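Local coordinates for protein Ent-copalyl diphosphate synthase (Streptomyces platensis, PDB 5BP8) that belongs to the terpene cyclases related to squalene-hopene cyclase, enzymes built mainly from helices and the loops that join them, at residues 18-23 and 282-287; 260-265 and 307-312; 22-27 and 210-215; 266-271 and 318-323. All blocks are in the same frame, centred on the assembly; numbering follows the deposited sequence.

Contact 1 (18-23 and 282-287)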
loop_
_atom_site.group_PDB
_atom_site.type_symbol
_atom_site.label_atom_id
_atom_site.label_comp_id
_atom_site.label_asym_id
_atom_site.label_seq_id
_atom_site.Cartn_x
_atom_site.Cartn_y
_atom_site.Cartn_z
ATOM N N ALA A 18 9.145 -17.964 7.381
ATOM C CA ALA A 18 9.827 -16.737 6.988
ATOM C C ALA A 18 9.069 -15.526 7.533
ATOM O O ALA A 18 9.691 -14.566 7.976
ATOM C CB ALA A 18 9.964 -16.645 5.489
ATOM N N THR A 19 7.743 -15.599 7.504
ATOM C CA THR A 19 6.909 -14.560 8.054
ATOM C C THR A 19 7.114 -14.406 9.556
ATOM O O THR A 19 7.287 -13.290 10.069
ATOM C CB THR A 19 5.436 -14.810 7.702
ATOM O OG1 THR A 19 5.314 -14.978 6.276
ATOM C CG2 THR A 19 4.584 -13.643 8.157
ATOM N N VAL A 20 7.163 -15.527 10.281
ATOM C CA VAL A 20 7.476 -15.480 11.698
ATOM C C VAL A 20 8.806 -14.768 11.958
ATOM O O VAL A 20 8.938 -13.998 12.903
ATOM C CB VAL A 20 7.539 -16.916 12.307
ATOM C CG1 VAL A 20 8.196 -16.893 13.670
ATOM C CG2 VAL A 20 6.143 -17.493 12.401
ATOM N N ALA A 21 9.793 -15.039 11.121
ATOM C CA ALA A 21 11.135 -14.523 11.354
ATOM C C ALA A 21 11.262 -13.053 10.944
ATOM O O ALA A 21 12.312 -12.459 11.147
ATOM C CB ALA A 21 12.145 -15.356 10.596
ATOM N N ASP A 22 10.197 -12.479 10.384
ATOM C CA ASP A 22 10.217 -11.085 9.929
ATOM C C ASP A 22 9.192 -10.232 10.704
ATOM O O ASP A 22 8.021 -10.136 10.331
ATOM C CB ASP A 22 9.971 -11.025 8.422
ATOM C CG ASP A 22 9.986 -9.589 7.873
ATOM O OD1 ASP A 22 10.433 -8.672 8.608
ATOM O OD2 ASP A 22 9.568 -9.397 6.703
ATOM N N PRO A 23 9.635 -9.617 11.796
ATOM C CA PRO A 23 8.727 -8.815 12.603
ATOM C C PRO A 23 8.361 -7.464 11.966
ATOM O O PRO A 23 7.528 -6.718 12.516
ATOM C CB PRO A 23 9.505 -8.612 13.898
ATOM C CG PRO A 23 10.925 -8.567 13.460
ATOM C CD PRO A 23 11.013 -9.586 12.334
ATOM N N ALA A 282 2.250 -20.743 16.163
ATOM C CA ALA A 282 1.616 -20.034 17.260
ATOM C C ALA A 282 2.060 -18.584 17.344
ATOM O O ALA A 282 1.280 -17.738 17.752
ATOM C CB ALA A 282 1.920 -20.740 18.575
ATOM N N ALA A 283 3.319 -18.307 17.002
ATOM C CA ALA A 283 3.853 -16.966 17.094
ATOM C C ALA A 283 3.055 -15.978 16.241
ATOM O O ALA A 283 2.915 -14.824 16.643
ATOM C CB ALA A 283 5.337 -16.922 16.707
ATOM N N LEU A 284 2.536 -16.404 15.085
ATOM C CA LEU A 284 1.754 -15.478 14.252
ATOM C C LEU A 284 0.438 -15.172 14.930
ATOM O O LEU A 284 0.018 -14.020 14.983
ATOM C CB LEU A 284 1.477 -16.022 12.850
ATOM C CG LEU A 284 2.700 -16.218 11.958
ATOM C CD1 LEU A 284 2.248 -16.609 10.566
ATOM C CD2 LEU A 284 3.586 -14.981 11.929
ATOM N N LEU A 285 -0.210 -16.213 15.459
ATOM C CA LEU A 285 -1.526 -16.047 16.038
ATOM C C LEU A 285 -1.398 -15.262 17.331
ATOM O O LEU A 285 -2.244 -14.408 17.622
ATOM C CB LEU A 285 -2.210 -17.403 16.275
ATOM C CG LEU A 285 -2.289 -18.372 15.092
ATOM C CD1 LEU A 285 -2.934 -19.697 15.479
ATOM C CD2 LEU A 285 -3.045 -17.755 13.939
ATOM N N ASP A 286 -0.334 -15.514 18.096
ATOM C CA ASP A 286 -0.072 -14.719 19.310
ATOM C C ASP A 286 0.145 -13.232 19.044
ATOM O O ASP A 286 -0.357 -12.399 19.810
ATOM C CB ASP A 286 1.143 -15.240 20.078
ATOM C CG ASP A 286 0.929 -16.622 20.672
ATOM O OD1 ASP A 286 -0.221 -17.075 20.835
ATOM O OD2 ASP A 286 1.957 -17.243 20.981
ATOM N N SER A 287 0.920 -12.911 18.000
ATOM C CA SER A 287 1.161 -11.503 17.572
ATOM C C SER A 287 -0.164 -10.820 17.280
ATOM O O SER A 287 -0.438 -9.731 17.762
ATOM C CB SER A 287 2.034 -11.460 16.306
ATOM O OG SER A 287 2.072 -10.162 15.730
#
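Val-20 lays its CG2 methyl against the branched end of Leu-284, with CG2 3.6 Å from Leu-284 CD2 and 3.7 Å from Leu-284 CG. The two side chains cross at a slant, and CD2 goes on past the methyl to reach the backbone, ending 3.9 Å from Val-20 CA. The same CD2 also has Thr-19 beside it: Thr-19 CG2 stands 4.1 Å away, and here the side chains cross at roughly a right angle. One leucine methyl therefore rests on two consecutive residues of helix 7-20. The other branch of Val-20 serves a different neighbour. With CG1 anti to the backbone N (chi1 166°), that methyl is turned to Ala-283, whose CB it meets at a looser 4.2 Å. The contact is wholly apolar. Thr-19 gives it only its methyl, because OG1 stays with its own helix and bonds to the carbonyl of Leu-15. Burial is uneven: Leu-284 and Thr-19 are shut in, while Ala-283 lies on the outer side. Glu-263 and Gln-264 of helix 260-274 also pack here, against Thr-19 and Leu-284 respectively, and Pro-281 adds to the cover of Val-20. Helix 7-20, close to the start of the chain, is thus seated against helices some 250 residues later, consistent with the helical barrel of squalene-hopene cyclase relatives.

Contact 2 (260-265 and 307-312)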
loop_
_atom_site.group_PDB
_atom_site.type_symbol
_atom_site.label_atom_id
_atom_site.label_comp_id
_atom_site.label_asym_id
_atom_site.label_seq_id
_atom_site.Cartn_x
_atom_site.Cartn_y
_atom_site.Cartn_z
ATOM N N VAL A 260 3.449 -5.392 9.860
ATOM C CA VAL A 260 3.383 -6.748 10.451
ATOM C C VAL A 260 1.968 -7.360 10.547
ATOM O O VAL A 260 1.760 -8.491 10.121
ATOM C CB VAL A 260 4.139 -6.776 11.797
ATOM C CG1 VAL A 260 3.575 -5.809 12.822
ATOM C CG2 VAL A 260 4.206 -8.182 12.364
ATOM N N TYR A 261 1.004 -6.649 11.093
ATOM C CA TYR A 261 -0.345 -7.244 11.247
ATOM C C TYR A 261 -1.074 -7.461 9.930
ATOM O O TYR A 261 -1.691 -8.521 9.702
ATOM C CB TYR A 261 -1.187 -6.385 12.164
ATOM C CG TYR A 261 -0.632 -6.181 13.577
ATOM C CD1 TYR A 261 0.024 -7.215 14.263
ATOM C CD2 TYR A 261 -0.838 -4.988 14.261
ATOM C CE1 TYR A 261 0.477 -7.042 15.558
ATOM C CE2 TYR A 261 -0.380 -4.808 15.546
ATOM C CZ TYR A 261 0.250 -5.845 16.205
ATOM O OH TYR A 261 0.708 -5.664 17.502
ATOM N N PHE A 262 -1.010 -6.472 9.039
ATOM C CA PHE A 262 -1.487 -6.640 7.664
ATOM C C PHE A 262 -0.861 -7.889 7.018
ATOM O O PHE A 262 -1.564 -8.762 6.489
ATOM C CB PHE A 262 -1.179 -5.331 6.896
ATOM C CG PHE A 262 -1.219 -5.440 5.390
ATOM C CD1 PHE A 262 -2.275 -6.037 4.720
ATOM C CD2 PHE A 262 -0.243 -4.868 4.635
ATOM C CE1 PHE A 262 -2.309 -6.095 3.317
ATOM C CE2 PHE A 262 -0.276 -4.922 3.238
ATOM C CZ PHE A 262 -1.312 -5.543 2.583
ATOM N N GLU A 263 0.458 -8.000 7.076
ATOM C CA GLU A 263 1.111 -9.140 6.427
ATOM C C GLU A 263 0.701 -10.479 7.077
ATOM O O GLU A 263 0.373 -11.448 6.364
ATOM C CB GLU A 263 2.630 -8.973 6.463
ATOM C CG GLU A 263 3.361 -10.207 5.948
ATOM C CD GLU A 263 4.827 -9.936 5.746
ATOM O OE1 GLU A 263 5.613 -10.613 6.423
ATOM O OE2 GLU A 263 5.173 -9.072 4.895
ATOM N N GLN A 264 0.711 -10.516 8.406
ATOM C CA GLN A 264 0.373 -11.768 9.123
ATOM C C GLN A 264 -1.035 -12.238 8.746
ATOM O O GLN A 264 -1.218 -13.408 8.398
ATOM C CB GLN A 264 0.498 -11.603 10.624
ATOM C CG GLN A 264 1.938 -11.497 11.071
ATOM C CD GLN A 264 2.129 -11.233 12.557
ATOM O OE1 GLN A 264 1.261 -10.692 13.251
ATOM N NE2 GLN A 264 3.322 -11.548 13.036
ATOM N N ALA A 265 -2.006 -11.323 8.779
ATOM C CA ALA A 265 -3.399 -11.687 8.468
ATOM C C ALA A 265 -3.588 -12.095 7.012
ATOM O O ALA A 265 -4.275 -13.075 6.704
ATOM C CB ALA A 265 -4.316 -10.534 8.797
ATOM N N SER A 307 -10.987 -0.830 10.048
ATOM C CA SER A 307 -11.831 -2.009 9.991
ATOM C C SER A 307 -11.372 -3.064 8.986
ATOM O O SER A 307 -11.728 -4.235 9.123
ATOM C CB SER A 307 -13.286 -1.641 9.711
ATOM O OG SER A 307 -13.495 -1.069 8.436
ATOM N N ASP A 308 -10.597 -2.666 7.976
ATOM C CA ASP A 308 -10.125 -3.639 6.998
ATOM C C ASP A 308 -9.131 -4.570 7.665
ATOM O O ASP A 308 -9.291 -5.797 7.620
ATOM C CB ASP A 308 -9.537 -2.939 5.778
ATOM C CG ASP A 308 -9.265 -3.885 4.612
ATOM O OD1 ASP A 308 -10.087 -4.818 4.374
ATOM O OD2 ASP A 308 -8.234 -3.644 3.895
ATOM N N ASP A 309 -8.096 -3.997 8.292
ATOM C CA ASP A 309 -7.151 -4.780 9.020
ATOM C C ASP A 309 -7.814 -5.549 10.169
ATOM O O ASP A 309 -7.480 -6.719 10.401
ATOM C CB ASP A 309 -6.021 -3.903 9.560
ATOM C CG ASP A 309 -5.093 -3.441 8.464
ATOM O OD1 ASP A 309 -4.525 -4.317 7.797
ATOM O OD2 ASP A 309 -4.977 -2.209 8.248
ATOM N N THR A 310 -8.756 -4.902 10.847
ATOM C CA THR A 310 -9.443 -5.544 11.981
ATOM C C THR A 310 -10.200 -6.784 11.482
ATOM O O THR A 310 -10.072 -7.863 12.068
ATOM C CB THR A 310 -10.396 -4.557 12.693
ATOM O OG1 THR A 310 -9.631 -3.492 13.270
ATOM C CG2 THR A 310 -11.159 -5.245 13.837
ATOM N N ALA A 311 -10.958 -6.625 10.397
ATOM C CA ALA A 311 -11.748 -7.727 9.821
ATOM C C ALA A 311 -10.834 -8.852 9.338
ATOM O O ALA A 311 -11.068 -10.013 9.630
ATOM C CB ALA A 311 -12.629 -7.230 8.698
ATOM N N ALA A 312 -9.744 -8.506 8.642
ATOM C CA ALA A 312 -8.817 -9.523 8.160
ATOM C C ALA A 312 -8.193 -10.306 9.313
ATOM O O ALA A 312 -7.966 -11.510 9.208
ATOM C CB ALA A 312 -7.703 -8.902 7.326
#
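Asp-309 and Ala-312 are the residues of 307-312 that meet the other helix, at Phe-262 and Ala-265. Residues 306-309 read Asp-Ser-Asp-Asp and so match the DXDD signature of class II terpene cyclases. Within it, Asp-308 turns to His-354, with which its OD1 is hydrogen-bonded. Asp-309 makes its contact through OD1, 3.6 Å from Phe-262 CB and 3.8 Å from Phe-262 CA. The carboxylate comes in beside the root of the aromatic side chain, its plane turned 68° from that of the ring. Phe-262 swings its ring past this point, CG anti to the backbone N (chi1 163°), leaving Asp-309 OD1 4.2 Å from ring atom CD1. One turn on, Ala-312 closes the contact: its CB is 4.0 Å from Ala-265 CB, and its carbonyl O lies 3.8 Å from the same methyl. With just a methyl on each side, the backbones come close, CA of Ala-265 standing 5.8 Å from CA of Ala-312. Trp-266, next along its helix, touches both Asp-309 and Ala-312. Helix 260-274 carries helix 282-291 against Tyr-261 and Gln-264, while helix 307-319 carries helix 349-365 against Ser-307, Asp-308 and Ala-311.

Contact 3 (22-27 and 210-215)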
loop_
_atom_site.group_PDB
_atom_site.type_symbol
_atom_site.label_atom_id
_atom_site.label_comp_id
_atom_site.label_asym_id
_atom_site.label_seq_id
_atom_site.Cartn_x
_atom_site.Cartn_y
_atom_site.Cartn_z
ATOM N N ASP A 22 10.197 -12.479 10.384
ATOM C CA ASP A 22 10.217 -11.085 9.929
ATOM C C ASP A 22 9.192 -10.232 10.704
ATOM O O ASP A 22 8.021 -10.136 10.331
ATOM C CB ASP A 22 9.971 -11.025 8.422
ATOM C CG ASP A 22 9.986 -9.589 7.873
ATOM O OD1 ASP A 22 10.433 -8.672 8.608
ATOM O OD2 ASP A 22 9.568 -9.397 6.703
ATOM N N PRO A 23 9.635 -9.617 11.796
ATOM C CA PRO A 23 8.727 -8.815 12.603
ATOM C C PRO A 23 8.361 -7.464 11.966
ATOM O O PRO A 23 7.528 -6.718 12.516
ATOM C CB PRO A 23 9.505 -8.612 13.898
ATOM C CG PRO A 23 10.925 -8.567 13.460
ATOM C CD PRO A 23 11.013 -9.586 12.334
ATOM N N TRP A 24 8.972 -7.144 10.838
ATOM C CA TRP A 24 8.637 -5.904 10.123
ATOM C C TRP A 24 7.555 -6.116 9.059
ATOM O O TRP A 24 6.800 -5.211 8.753
ATOM C CB TRP A 24 9.863 -5.371 9.412
ATOM C CG TRP A 24 11.018 -4.948 10.297
ATOM C CD1 TRP A 24 11.940 -5.759 10.925
ATOM C CD2 TRP A 24 11.359 -3.609 10.650
ATOM N NE1 TRP A 24 12.853 -4.984 11.623
ATOM C CE2 TRP A 24 12.519 -3.659 11.460
ATOM C CE3 TRP A 24 10.825 -2.363 10.317
ATOM C CZ2 TRP A 24 13.127 -2.512 11.953
ATOM C CZ3 TRP A 24 11.420 -1.244 10.789
ATOM C CH2 TRP A 24 12.574 -1.305 11.596
ATOM N N GLY A 25 7.550 -7.284 8.434
ATOM C CA GLY A 25 6.856 -7.474 7.179
ATOM C C GLY A 25 7.724 -6.909 6.065
ATOM O O GLY A 25 8.639 -6.111 6.326
ATOM N N LEU A 26 7.472 -7.334 4.835
ATOM C CA LEU A 26 8.305 -6.921 3.701
ATOM C C LEU A 26 7.535 -6.033 2.731
ATOM O O LEU A 26 6.536 -6.453 2.104
ATOM C CB LEU A 26 8.906 -8.130 2.970
ATOM C CG LEU A 26 9.736 -7.846 1.717
ATOM C CD1 LEU A 26 10.906 -6.914 2.013
ATOM C CD2 LEU A 26 10.242 -9.172 1.118
ATOM N N VAL A 27 7.995 -4.788 2.636
ATOM C CA VAL A 27 7.520 -3.822 1.645
ATOM C C VAL A 27 8.721 -3.373 0.857
ATOM O O VAL A 27 9.709 -2.908 1.460
ATOM C CB VAL A 27 6.788 -2.600 2.277
ATOM C CG1 VAL A 27 6.378 -1.608 1.171
ATOM C CG2 VAL A 27 5.542 -3.034 3.043
ATOM N N ALA A 210 6.675 -1.943 21.684
ATOM C CA ALA A 210 7.230 -3.133 21.077
ATOM C C ALA A 210 8.255 -2.834 19.973
ATOM O O ALA A 210 8.043 -1.958 19.134
ATOM C CB ALA A 210 6.130 -4.048 20.557
ATOM N N PRO A 211 9.378 -3.557 19.992
ATOM C CA PRO A 211 10.205 -3.576 18.805
ATOM C C PRO A 211 9.396 -4.105 17.613
ATOM O O PRO A 211 8.334 -4.718 17.799
ATOM C CB PRO A 211 11.372 -4.499 19.189
ATOM C CG PRO A 211 10.865 -5.313 20.337
ATOM C CD PRO A 211 9.956 -4.384 21.078
ATOM N N PRO A 212 9.901 -3.896 16.389
ATOM C CA PRO A 212 11.243 -3.450 16.073
ATOM C C PRO A 212 11.399 -1.995 15.657
ATOM O O PRO A 212 12.505 -1.597 15.280
ATOM C CB PRO A 212 11.591 -4.326 14.865
ATOM C CG PRO A 212 10.297 -4.461 14.154
ATOM C CD PRO A 212 9.229 -4.468 15.208
ATOM N N HIS A 213 10.344 -1.200 15.773
ATOM C CA HIS A 213 10.302 0.113 15.134
ATOM C C HIS A 213 10.051 1.238 16.122
ATOM O O HIS A 213 9.470 2.258 15.779
ATOM C CB HIS A 213 9.253 0.122 14.050
ATOM C CG HIS A 213 7.888 -0.198 14.530
ATOM N ND1 HIS A 213 7.594 -1.330 15.264
ATOM C CD2 HIS A 213 6.717 0.429 14.326
ATOM C CE1 HIS A 213 6.296 -1.380 15.499
ATOM N NE2 HIS A 213 5.745 -0.312 14.954
ATOM N N ASN A 214 10.505 1.077 17.369
ATOM C CA ASN A 214 10.417 2.208 18.299
ATOM C C ASN A 214 11.037 3.464 17.693
ATOM O O ASN A 214 12.111 3.417 17.095
ATOM C CB ASN A 214 11.112 1.870 19.608
ATOM C CG ASN A 214 10.270 0.989 20.491
ATOM O OD1 ASN A 214 9.077 1.215 20.644
ATOM N ND2 ASN A 214 10.880 -0.033 21.071
ATOM N N GLY A 215 10.352 4.585 17.866
ATOM C CA GLY A 215 10.783 5.867 17.308
ATOM C C GLY A 215 10.180 6.232 15.956
ATOM O O GLY A 215 10.230 7.405 15.555
#
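A cis peptide bond precedes Pro-212, and the proline ring beyond it lies over one face of the Trp-24 indole. Pro-212 CG sits 3.6 Å from the centroid of the five-membered ring of Trp-24, only 10° off the ring normal, a well-centred CH-pi contact. CB of the same proline follows along the face and comes 3.5 Å from Trp-24 NE1. Further out on the indole, the carbonyl O of Pro-212 lies 3.5 Å from Trp-24 CZ2, and His-213 adds its CB at 4.1 Å from Trp-24 CZ3. The imidazole of His-213 is occupied on its own account: it stacks on His-207, and its NE2 bonds to the carbonyl of Pro-301. Pro-23 flanks this contact, its CG 4.2 Å from Pro-212 CG. Just before it, Asp-22 forms an Asx turn, OD1 accepting the backbone N-H of Trp-24, N to OD1 3.1 Å, from above the carboxylate plane. That bond helps to hold the backbone from which the indole projects, while Asp-22 OD2 is salt-bridged to Arg-248. Val-245 and Arg-248 of helix 237-249 also touch the Trp-24 side chain. Joining the two loops is probably mostly a matter of dispersion, with a likely contribution from slightly positive proline C-H groups over the electron-rich indole.

Contact 4 (266-271 and 318-323)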
loop_
_atom_site.group_PDB
_atom_site.type_symbol
_atom_site.label_atom_id
_atom_site.label_comp_id
_atom_site.label_asym_id
_atom_site.label_seq_id
_atom_site.Cartn_x
_atom_site.Cartn_y
_atom_site.Cartn_z
ATOM N N TRP A 266 -2.992 -11.325 6.105
ATOM C CA TRP A 266 -3.147 -11.615 4.683
ATOM C C TRP A 266 -2.470 -12.949 4.310
ATOM O O TRP A 266 -3.044 -13.754 3.572
ATOM C CB TRP A 266 -2.659 -10.449 3.800
ATOM C CG TRP A 266 -3.776 -9.418 3.375
ATOM C CD1 TRP A 266 -4.274 -9.239 2.110
ATOM C CD2 TRP A 266 -4.504 -8.474 4.221
ATOM N NE1 TRP A 266 -5.226 -8.245 2.101
ATOM C CE2 TRP A 266 -5.395 -7.754 3.372
ATOM C CE3 TRP A 266 -4.504 -8.191 5.600
ATOM C CZ2 TRP A 266 -6.261 -6.729 3.856
ATOM C CZ3 TRP A 266 -5.349 -7.121 6.082
ATOM C CH2 TRP A 266 -6.217 -6.428 5.213
ATOM N N VAL A 267 -1.288 -13.204 4.856
ATOM C CA VAL A 267 -0.613 -14.469 4.645
ATOM C C VAL A 267 -1.464 -15.623 5.178
ATOM O O VAL A 267 -1.697 -16.616 4.465
ATOM C CB VAL A 267 0.786 -14.509 5.287
ATOM C CG1 VAL A 267 1.337 -15.925 5.247
ATOM C CG2 VAL A 267 1.742 -13.562 4.557
ATOM N N LEU A 268 -1.933 -15.501 6.421
ATOM C CA LEU A 268 -2.778 -16.548 6.986
ATOM C C LEU A 268 -4.076 -16.766 6.202
ATOM O O LEU A 268 -4.478 -17.918 5.965
ATOM C CB LEU A 268 -3.084 -16.239 8.447
ATOM C CG LEU A 268 -1.917 -16.426 9.404
ATOM C CD1 LEU A 268 -2.257 -15.810 10.742
ATOM C CD2 LEU A 268 -1.606 -17.919 9.525
ATOM N N ASN A 269 -4.728 -15.690 5.760
ATOM C CA ASN A 269 -5.971 -15.845 4.986
ATOM C C ASN A 269 -5.756 -16.433 3.605
ATOM O O ASN A 269 -6.567 -17.231 3.130
ATOM C CB ASN A 269 -6.778 -14.539 4.901
ATOM C CG ASN A 269 -7.385 -14.153 6.244
ATOM O OD1 ASN A 269 -7.750 -15.016 7.059
ATOM N ND2 ASN A 269 -7.482 -12.851 6.493
ATOM N N SER A 270 -4.651 -16.081 2.965
ATOM C CA SER A 270 -4.308 -16.693 1.692
ATOM C C SER A 270 -4.065 -18.194 1.856
ATOM O O SER A 270 -4.582 -18.994 1.072
ATOM C CB SER A 270 -3.071 -16.018 1.096
ATOM O OG SER A 270 -3.416 -14.722 0.633
ATOM N N LEU A 271 -3.299 -18.572 2.868
ATOM C CA LEU A 271 -3.008 -19.995 3.123
ATOM C C LEU A 271 -4.248 -20.789 3.498
ATOM O O LEU A 271 -4.373 -21.952 3.093
ATOM C CB LEU A 271 -1.940 -20.156 4.192
ATOM C CG LEU A 271 -0.516 -20.270 3.643
ATOM C CD1 LEU A 271 -0.286 -19.439 2.389
ATOM C CD2 LEU A 271 0.456 -19.851 4.726
ATOM N N ALA A 318 -9.810 -16.549 13.543
ATOM C CA ALA A 318 -10.920 -17.500 13.628
ATOM C C ALA A 318 -10.743 -18.709 12.726
ATOM O O ALA A 318 -11.112 -19.834 13.093
ATOM C CB ALA A 318 -12.240 -16.800 13.365
ATOM N N GLN A 319 -10.161 -18.509 11.551
ATOM C CA GLN A 319 -9.862 -19.634 10.674
ATOM C C GLN A 319 -8.776 -20.554 11.212
ATOM O O GLN A 319 -8.623 -21.679 10.723
ATOM C CB GLN A 319 -9.479 -19.171 9.265
ATOM C CG GLN A 319 -10.617 -18.537 8.522
ATOM C CD GLN A 319 -10.313 -18.331 7.060
ATOM O OE1 GLN A 319 -10.778 -19.091 6.221
ATOM N NE2 GLN A 319 -9.526 -17.291 6.742
ATOM N N HIS A 320 -8.002 -20.084 12.170
ATOM C CA HIS A 320 -6.924 -20.889 12.714
ATOM C C HIS A 320 -7.129 -21.214 14.195
ATOM O O HIS A 320 -6.175 -21.377 14.938
ATOM C CB HIS A 320 -5.590 -20.204 12.445
ATOM C CG HIS A 320 -5.274 -20.125 10.989
ATOM N ND1 HIS A 320 -5.677 -19.075 10.199
ATOM C CD2 HIS A 320 -4.643 -20.990 10.168
ATOM C CE1 HIS A 320 -5.296 -19.289 8.958
ATOM N NE2 HIS A 320 -4.670 -20.446 8.911
ATOM N N GLY A 321 -8.391 -21.291 14.598
ATOM C CA GLY A 321 -8.763 -21.830 15.904
ATOM C C GLY A 321 -8.852 -20.839 17.045
ATOM O O GLY A 321 -8.964 -21.255 18.201
ATOM N N ARG A 322 -8.796 -19.536 16.749
ATOM C CA ARG A 322 -8.862 -18.506 17.789
ATOM C C ARG A 322 -9.975 -17.536 17.477
ATOM O O ARG A 322 -9.756 -16.467 16.878
ATOM C CB ARG A 322 -7.526 -17.792 17.955
ATOM C CG ARG A 322 -6.403 -18.744 18.314
ATOM C CD ARG A 322 -5.254 -18.069 19.010
ATOM N NE ARG A 322 -4.105 -18.967 19.035
ATOM C CZ ARG A 322 -2.895 -18.637 19.477
ATOM N NH1 ARG A 322 -2.641 -17.440 19.989
ATOM N NH2 ARG A 322 -1.924 -19.524 19.413
ATOM N N THR A 323 -11.190 -17.924 17.859
ATOM C CA THR A 323 -12.381 -17.167 17.533
ATOM C C THR A 323 -12.661 -16.074 18.554
ATOM O O THR A 323 -12.755 -16.337 19.753
ATOM C CB THR A 323 -13.602 -18.091 17.414
ATOM O OG1 THR A 323 -13.365 -19.041 16.377
ATOM C CG2 THR A 323 -14.845 -17.309 17.064
HETATM O O HOH W 1 -9.201 -16.977 3.604
#
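Leu-268 and His-320 meet with the leucine over the imidazole: CD2 stands 4.1 Å from the ring centroid, 15° off the normal, a CH-pi contact displaced toward the rim. Atom CE1 of the same ring points to the helix, ending 3.8 Å from Leu-268 CB and 3.4 Å from Leu-268 O. Both ring nitrogens are engaged, ND1 with the carbonyl of Ala-316 and NE2 with the hydroxyl of Tyr-278, which fixes how the imidazole is turned. Here the segment at Gln-319 and His-320 lies against the flank of helix 260-274, part of the barrel-like assembly of helices expected for a squalene-hopene cyclase relative. Beside the histidine, Gln-319 and Asn-269 cross at about a right angle, their amide planes 39° apart. Gln-319 NE2 gives a weak bond to Asn-269 OD1, 2.9 Å long but bent to 123° at the hydrogen. With its chain extended beyond CG, Gln-319 also meets a water: NE2 donates to it at 3.2 Å, and the water donates in turn to Asn-269 O at 2.7 Å. At the other end of its amide, Asn-269 ND2 bonds to the carbonyl of Ala-312. The side chain of Gln-319 also touches His-361 of helix 349-365.

How the contacts relate
Along the chain come 18-27, 210-215, 260-271, 282-287, 307-312 and then 318-323. Contacts 2 and 4 use the same two helices, 260-274 and 307-319, with centres about 10 Å apart. Contact 1 lies about 13 Å from each of them and alternates with both in sequence, since helix 282-291 falls between those two helices; Ser-287 to Gln-264 and the Asp-286 to Arg-322 salt bridge tie it to contacts 2 and 4. Contact 3 shares Asp-22 and Pro-23 with contact 1 and reaches contact 2 through Glu-263 and Leu-26, but its centre is about 21 Å from that of contact 4. Three successive helices thus form one body, to which loop 22-27 also attaches.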